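Local coordinates for inosine-uridine preferring nucleoside hydrolase (Gardnerella vaginalis 315-A, PDB 6BA1), which belongs to the nucleoside hydrolase family and holds a calcium ion beside the central sheet of its alpha/beta fold, at residues Y127-P132 against G151-M156; T192-D197 against P249-V254; K210-L215 against E308-I313. One frame throughout, in Å; residues are numbered along the deposited sequence.

Interaction 1 of 3, residues Y127-P132 against G151-M156. With CA (calcium ion), chain S.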
# COMPACT_ATOMS: atom_id res chain seq x y z
N TYR A 127 2.09 -21.29 11.94
CA TYR A 127 3.51 -20.91 11.92
C TYR A 127 3.63 -19.39 11.93
O TYR A 127 3.11 -18.75 11.05
CB TYR A 127 4.18 -21.54 10.69
CG TYR A 127 5.61 -21.14 10.42
CD1 TYR A 127 6.68 -21.74 11.08
CD2 TYR A 127 5.90 -20.18 9.46
CE1 TYR A 127 8.00 -21.38 10.81
CE2 TYR A 127 7.21 -19.81 9.17
CZ TYR A 127 8.25 -20.41 9.84
OH TYR A 127 9.53 -20.01 9.52
N VAL A 128 4.33 -18.83 12.91
CA VAL A 128 4.35 -17.39 13.17
C VAL A 128 5.80 -16.89 13.19
O VAL A 128 6.40 -16.78 14.25
CB VAL A 128 3.63 -17.06 14.49
CG1 VAL A 128 3.76 -15.58 14.87
CG2 VAL A 128 2.17 -17.47 14.40
N PRO A 129 6.36 -16.60 12.01
CA PRO A 129 7.75 -16.16 11.89
C PRO A 129 7.94 -14.67 12.07
O PRO A 129 7.41 -13.91 11.30
CB PRO A 129 8.10 -16.56 10.46
CG PRO A 129 6.81 -16.43 9.74
CD PRO A 129 5.74 -16.79 10.70
N THR A 130 8.69 -14.28 13.09
CA THR A 130 9.00 -12.86 13.32
C THR A 130 10.51 -12.59 13.20
O THR A 130 11.06 -11.69 13.86
CB THR A 130 8.45 -12.37 14.66
OG1 THR A 130 9.34 -12.74 15.72
CG2 THR A 130 7.07 -12.96 14.93
N GLY A 131 11.16 -13.41 12.38
CA GLY A 131 12.48 -13.12 11.88
C GLY A 131 12.38 -13.21 10.36
O GLY A 131 11.29 -13.28 9.82
N PRO A 132 13.53 -13.21 9.68
CA PRO A 132 13.59 -13.49 8.26
C PRO A 132 12.84 -14.75 7.84
O PRO A 132 12.72 -15.71 8.62
CB PRO A 132 15.08 -13.67 8.01
CG PRO A 132 15.70 -12.70 8.97
CD PRO A 132 14.81 -12.67 10.18
N GLY A 151 -2.22 -24.85 8.18
CA GLY A 151 -3.38 -24.11 8.65
C GLY A 151 -3.30 -22.64 8.30
O GLY A 151 -4.12 -22.16 7.53
N LYS A 152 -2.33 -21.95 8.89
CA LYS A 152 -2.04 -20.56 8.54
C LYS A 152 -0.65 -20.09 8.97
O LYS A 152 -0.13 -20.51 9.97
CB LYS A 152 -3.11 -19.61 9.11
CG LYS A 152 -3.24 -19.57 10.62
CD LYS A 152 -4.28 -18.54 11.02
CE LYS A 152 -4.35 -18.30 12.52
NZ LYS A 152 -4.99 -16.98 12.81
N ILE A 153 -0.07 -19.21 8.16
CA ILE A 153 1.16 -18.50 8.49
C ILE A 153 0.78 -17.07 8.85
O ILE A 153 -0.10 -16.50 8.22
CB ILE A 153 2.15 -18.53 7.31
CG1 ILE A 153 2.56 -19.97 6.99
CG2 ILE A 153 3.37 -17.67 7.60
CD1 ILE A 153 3.19 -20.17 5.64
N VAL A 154 1.42 -16.50 9.87
CA VAL A 154 1.12 -15.14 10.33
C VAL A 154 2.43 -14.45 10.72
O VAL A 154 2.83 -14.51 11.87
CB VAL A 154 0.13 -15.13 11.52
CG1 VAL A 154 -0.17 -13.70 11.98
CG2 VAL A 154 -1.16 -15.86 11.17
N LEU A 155 3.08 -13.81 9.76
CA LEU A 155 4.41 -13.23 9.98
C LEU A 155 4.37 -11.81 10.52
O LEU A 155 3.34 -11.14 10.44
CB LEU A 155 5.21 -13.25 8.68
CG LEU A 155 4.82 -12.25 7.59
CD1 LEU A 155 5.74 -11.03 7.57
CD2 LEU A 155 4.79 -12.90 6.22
N MET A 156 5.50 -11.38 11.08
CA MET A 156 5.76 -9.97 11.37
C MET A 156 6.89 -9.55 10.45
O MET A 156 7.95 -10.17 10.43
CB MET A 156 6.09 -9.74 12.85
CG MET A 156 7.22 -8.74 13.17
SD MET A 156 7.10 -7.10 12.41
CE MET A 156 8.79 -6.51 12.64
CA CA S . 12.43 -9.93 15.19
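Tyr127 and Ile153 pair across two neighbouring parallel strands, 127-129 and 152-156, whose directions differ by 14°. Three backbone hydrogen bonds join them: Tyr127 N to Lys152 O (3.1 Å), Val154 N to Tyr127 O (3.1 Å) and Met156 N to Pro129 O (3.2 Å). The bond that the parallel pattern would place between the last two, from residue 129 to Val154 O, cannot form because Pro129 has no N-H. That carbonyl instead meets carbon: Val128 CA makes a CA-H...O contact with Val154 O at 3.5 Å, and Val128 CG1 lies beside the same oxygen.

Apolar contacts occupy both faces of the sheet. On one, Tyr127 and Ile153 run side by side in the same direction. Ile153 CG2, anti to its backbone N (chi1 of CG1 -63°), reaches the edge of the Tyr127 ring at CD2 (4.0 Å) and also touches Pro129 CD. Pro129 CG meets Leu155 CB at 3.7 Å, and Ile136 of helix 134-142 packs on both Tyr127 and Ile153. On the other, Val128 CG2 approaches Val154 CB, and helix 247-256 touches Val128 through Val252 and Ala255. The polar tip of Tyr127 turns to a different strand, where OH is hydrogen-bonded to Asp10.

The metal contact comes just past the strand end: Thr130 O binds the calcium ion at 2.6 Å, with Asp12, Asp17 and Asp248 completing the protein ligands. The side chain of Thr130 crosses that of Met156 at about a right angle. The bonding up to Pro129 O, one residue before the ligand, is consistent with the buried strand pair helping to position the Thr130 carbonyl, although Pro129 gives no N-H to the pattern.

Interaction 2 of 3, residues T192-D197 against P249-V254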
# COMPACT_ATOMS: atom_id res chain seq x y z
N THR A 192 -0.62 -14.08 6.57
CA THR A 192 -1.15 -12.81 7.06
C THR A 192 0.05 -11.96 7.45
O THR A 192 0.71 -12.24 8.43
CB THR A 192 -2.07 -13.00 8.28
OG1 THR A 192 -3.22 -13.76 7.90
CG2 THR A 192 -2.52 -11.66 8.86
N MET A 193 0.34 -10.94 6.66
CA MET A 193 1.46 -10.04 6.95
C MET A 193 1.04 -9.03 8.00
O MET A 193 0.04 -8.36 7.83
CB MET A 193 1.91 -9.32 5.68
CG MET A 193 3.07 -8.36 5.89
SD MET A 193 3.54 -7.56 4.36
CE MET A 193 3.75 -5.88 4.92
N ILE A 194 1.82 -8.93 9.08
CA ILE A 194 1.62 -7.89 10.09
C ILE A 194 2.86 -7.01 10.07
O ILE A 194 3.84 -7.28 10.76
CB ILE A 194 1.28 -8.52 11.45
CG1 ILE A 194 -0.16 -9.01 11.40
CG2 ILE A 194 1.41 -7.51 12.60
CD1 ILE A 194 -0.41 -10.22 12.23
N GLY A 195 2.78 -5.96 9.25
CA GLY A 195 3.89 -5.06 9.01
C GLY A 195 3.83 -3.79 9.82
O GLY A 195 2.99 -3.64 10.70
N LEU A 196 4.73 -2.86 9.48
CA LEU A 196 4.92 -1.62 10.23
C LEU A 196 3.66 -0.77 10.26
O LEU A 196 3.35 -0.16 11.29
CB LEU A 196 6.06 -0.79 9.62
CG LEU A 196 7.45 -1.42 9.62
CD1 LEU A 196 8.45 -0.41 9.07
CD2 LEU A 196 7.86 -1.92 11.04
N ASP A 197 2.94 -0.73 9.13
CA ASP A 197 1.62 -0.06 9.04
C ASP A 197 0.65 -0.35 10.19
O ASP A 197 -0.23 0.46 10.48
CB ASP A 197 0.93 -0.29 7.67
CG ASP A 197 1.30 -1.62 7.01
OD1 ASP A 197 1.62 -1.58 5.80
OD2 ASP A 197 1.29 -2.67 7.69
N PRO A 249 5.23 -9.55 19.01
CA PRO A 249 4.10 -10.07 19.78
C PRO A 249 2.77 -9.97 19.07
O PRO A 249 1.93 -10.87 19.20
CB PRO A 249 4.06 -9.16 21.01
CG PRO A 249 5.44 -8.67 21.15
CD PRO A 249 5.94 -8.49 19.75
N LEU A 250 2.57 -8.88 18.33
CA LEU A 250 1.31 -8.64 17.65
C LEU A 250 1.01 -9.71 16.62
O LEU A 250 -0.15 -10.08 16.44
CB LEU A 250 1.32 -7.25 17.01
CG LEU A 250 0.04 -6.76 16.33
CD1 LEU A 250 -1.19 -6.87 17.23
CD2 LEU A 250 0.26 -5.31 15.92
N ALA A 251 2.04 -10.21 15.95
CA ALA A 251 1.89 -11.34 15.03
C ALA A 251 1.28 -12.56 15.72
O ALA A 251 0.39 -13.21 15.19
CB ALA A 251 3.22 -11.70 14.40
N VAL A 252 1.77 -12.84 16.93
CA VAL A 252 1.26 -13.95 17.73
C VAL A 252 -0.17 -13.66 18.18
O VAL A 252 -1.03 -14.54 18.11
CB VAL A 252 2.16 -14.24 18.96
CG1 VAL A 252 1.58 -15.37 19.80
CG2 VAL A 252 3.58 -14.58 18.51
N ALA A 253 -0.43 -12.43 18.62
CA ALA A 253 -1.77 -12.02 19.04
C ALA A 253 -2.82 -12.20 17.95
O ALA A 253 -3.96 -12.58 18.24
CB ALA A 253 -1.74 -10.57 19.52
N VAL A 254 -2.43 -11.92 16.71
CA VAL A 254 -3.32 -12.07 15.54
C VAL A 254 -3.45 -13.54 15.13
O VAL A 254 -4.48 -13.95 14.57
CB VAL A 254 -2.83 -11.20 14.37
CG1 VAL A 254 -3.62 -11.47 13.08
CG2 VAL A 254 -2.91 -9.72 14.73
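Ile194, on a parallel strand of the central sheet, packs against Leu250, Ala251 and Val254 in a sheet-to-helix contact of the alpha/beta fold. Helix 249-254 lies on one face of the sheet, running roughly against strand 192-194: their axes approach to 9.1 Å at an angle of 145°. The nearest backbone pair is Ile194 and Ala251, with CA atoms 6.0 Å apart. No hydrogen bond crosses the contact; the touching atoms are all carbon, and four of the five touching residues are buried.

Ile194 carries it with both branches. CG2 lies anti to the backbone N and meets Leu250 CG at 4.0 Å, the two side chains crossing at about a right angle. Leu250 presents this branch point because its CG is also anti to the backbone N (chi1 -176°). The other branch leads through CG1 to CD1, which comes up to the helix backbone itself, 3.8 Å from Ala251 CA, nearer than Ala251 CB, at 4.5 Å. Leu250 and Val254 lie one turn apart, linked by the hydrogen bond from Val254 N to Leu250 O (2.9 Å), and therefore face the strand together.

Around the contact, Val198 and Thr199 of helix 196-199 also touch Leu250, while Val154 of the adjacent strand touches Ile194. The helix's far side, at Val252, rests on Ala20 and Tyr23 of helix 15-25. Thr192, two residues earlier on the same face as Ile194, adds a looser touch through CG2 to Val254 CG1 (4.4 Å). Ile194 and Val254 meet tip to tip, with Ile194 CD1 3.4 Å from Val254 CB and both valine methyls close by.

Interaction 3 of 3, residues K210-L215 against E308-I313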
# COMPACT_ATOMS: atom_id res chain seq x y z
N LYS A 210 7.14 -1.37 34.76
CA LYS A 210 7.08 -1.24 36.22
C LYS A 210 6.04 -2.18 36.85
O LYS A 210 6.19 -2.57 38.00
CB LYS A 210 6.79 0.20 36.64
N GLN A 211 4.99 -2.52 36.09
CA GLN A 211 3.98 -3.51 36.54
C GLN A 211 4.55 -4.92 36.64
O GLN A 211 4.17 -5.68 37.54
CB GLN A 211 2.76 -3.53 35.61
CG GLN A 211 1.96 -2.24 35.57
CD GLN A 211 0.87 -2.25 34.51
OE1 GLN A 211 0.28 -3.30 34.23
NE2 GLN A 211 0.61 -1.10 33.92
N TRP A 212 5.44 -5.27 35.71
CA TRP A 212 6.14 -6.56 35.75
C TRP A 212 7.12 -6.68 36.92
O TRP A 212 7.28 -7.76 37.49
CB TRP A 212 6.86 -6.84 34.43
CG TRP A 212 5.96 -7.07 33.24
CD1 TRP A 212 4.65 -7.48 33.26
CD2 TRP A 212 6.32 -6.95 31.86
NE1 TRP A 212 4.17 -7.58 31.98
CE2 TRP A 212 5.18 -7.27 31.10
CE3 TRP A 212 7.50 -6.58 31.19
CZ2 TRP A 212 5.18 -7.25 29.69
CZ3 TRP A 212 7.50 -6.56 29.79
CH2 TRP A 212 6.34 -6.88 29.07
N ARG A 213 7.78 -5.57 37.27
CA ARG A 213 8.64 -5.51 38.46
C ARG A 213 7.86 -5.74 39.75
O ARG A 213 8.38 -6.38 40.67
CB ARG A 213 9.37 -4.17 38.54
CG ARG A 213 10.39 -3.96 37.45
CD ARG A 213 11.28 -2.78 37.76
NE ARG A 213 11.98 -2.34 36.55
CZ ARG A 213 13.01 -2.97 35.99
NH1 ARG A 213 13.51 -4.09 36.51
NH2 ARG A 213 13.55 -2.47 34.88
N ASP A 214 6.62 -5.22 39.81
CA ASP A 214 5.74 -5.38 40.98
C ASP A 214 5.37 -6.84 41.31
O ASP A 214 5.01 -7.13 42.45
CB ASP A 214 4.44 -4.56 40.81
CG ASP A 214 4.68 -3.05 40.78
OD1 ASP A 214 5.64 -2.56 41.41
OD2 ASP A 214 3.88 -2.35 40.12
N LEU A 215 5.45 -7.73 40.32
CA LEU A 215 5.18 -9.16 40.53
C LEU A 215 6.28 -9.89 41.32
O LEU A 215 6.03 -10.97 41.86
CB LEU A 215 4.94 -9.86 39.18
CG LEU A 215 3.78 -9.31 38.33
CD1 LEU A 215 3.79 -9.94 36.95
CD2 LEU A 215 2.43 -9.52 39.02
N GLU A 308 -4.69 -7.26 26.19
CA GLU A 308 -4.47 -8.70 25.96
C GLU A 308 -3.01 -9.08 26.24
O GLU A 308 -2.74 -10.09 26.89
CB GLU A 308 -4.85 -9.07 24.51
CG GLU A 308 -5.50 -10.43 24.33
CD GLU A 308 -6.94 -10.48 24.82
OE1 GLU A 308 -7.68 -9.51 24.64
OE2 GLU A 308 -7.34 -11.52 25.39
N PHE A 309 -2.10 -8.25 25.74
CA PHE A 309 -0.64 -8.39 25.93
C PHE A 309 -0.23 -8.43 27.39
O PHE A 309 0.46 -9.35 27.82
CB PHE A 309 0.05 -7.23 25.20
CG PHE A 309 1.54 -7.21 25.31
CD1 PHE A 309 2.16 -6.49 26.33
CD2 PHE A 309 2.34 -7.83 24.36
CE1 PHE A 309 3.54 -6.44 26.43
CE2 PHE A 309 3.72 -7.78 24.44
CZ PHE A 309 4.33 -7.08 25.48
N MET A 310 -0.66 -7.42 28.16
CA MET A 310 -0.29 -7.32 29.57
C MET A 310 -0.95 -8.39 30.44
O MET A 310 -0.31 -8.92 31.34
CB MET A 310 -0.59 -5.92 30.12
CG MET A 310 0.24 -4.81 29.49
SD MET A 310 2.02 -4.95 29.77
CE MET A 310 2.13 -4.48 31.49
N THR A 311 -2.22 -8.69 30.17
CA THR A 311 -2.95 -9.75 30.89
C THR A 311 -2.25 -11.11 30.75
O THR A 311 -2.02 -11.80 31.74
CB THR A 311 -4.41 -9.87 30.40
OG1 THR A 311 -5.09 -8.63 30.60
CG2 THR A 311 -5.18 -10.98 31.14
N ARG A 312 -1.92 -11.47 29.51
CA ARG A 312 -1.27 -12.75 29.23
C ARG A 312 0.14 -12.86 29.81
O ARG A 312 0.48 -13.87 30.43
CB ARG A 312 -1.21 -13.01 27.72
CG ARG A 312 -2.55 -13.40 27.12
CD ARG A 312 -2.63 -13.09 25.63
NE ARG A 312 -3.44 -14.04 24.88
CZ ARG A 312 -4.77 -14.15 24.94
NH1 ARG A 312 -5.50 -13.37 25.73
NH2 ARG A 312 -5.38 -15.07 24.21
N ILE A 313 0.95 -11.82 29.62
CA ILE A 313 2.36 -11.83 30.02
C ILE A 313 2.53 -11.64 31.54
O ILE A 313 3.36 -12.32 32.15
CB ILE A 313 3.19 -10.82 29.21
CG1 ILE A 313 3.27 -11.28 27.75
CG2 ILE A 313 4.61 -10.67 29.78
CD1 ILE A 313 3.82 -10.25 26.79
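Trp212 and Ile313 are the closest backbone pair between helix 210-213 and helix 308-313, with CA atoms 8.7 Å apart, so the side chains must span the interval. Trp212 does most of this. Its CG lies anti to the carbonyl carbon (chi1 -68°), and the six-membered part of the indole reaches the second helix. There CZ2 stands 3.5 Å from Ile313 CG2, which approaches the ring obliquely. Phe309 comes from another direction: its CE1 sits at the indole edge, near the indole plane, 3.7 Å from Trp212 CZ2, and the two side chains cross at about a right angle.

Met310 completes the grip in a Met-aromatic contact between two helices outside the central sheet. Its sulfur SD is 4.7 Å from the centroid of the five-membered ring of Trp212 and 49° off the ring normal. The chain bends at chi2 and again at chi3, which brings CE to 3.7 Å from Trp212 NE1. The same methyl lies 3.5 Å from Gln211 OE1, where the contact gives way to the surface. Trp212 NE1 has a weak hydrogen bond to Ser314 OG, one residue beyond the second segment.

Helix 218-237 adds Leu223, which touches both Trp212 and Ile313, and Leu19 of helix 15-25 also packs on the indole. Along the second helix, Arg312 NH1 and Glu308 OE2 form a salt bridge at 2.6 Å, one turn apart; Arg312 NH2 has a further acidic partner in Glu29.

In the fold
Interactions 1 and 2 are neighbours, with centres 9 Å apart, and share the central mixed sheet: strand 152-156 lies between strands 125-129 and 191-194. Leu155 O and Ile194 N are 3.0 Å apart, a probable hydrogen bond, and Val154 packs against Ile194 and Ala251. Interaction 3 lies farther out, about 20 Å between centres from interaction 2 and 24 Å from interaction 1. It still meets interaction 2, where Phe309 packs on Pro249. Along the chain, interaction 1 closes first, whereas the segments of 2 and 3 alternate. Helix 247-256, which supplies the calcium ligand Asp248, thus lies between the sheet and the C-terminal helix 302-319.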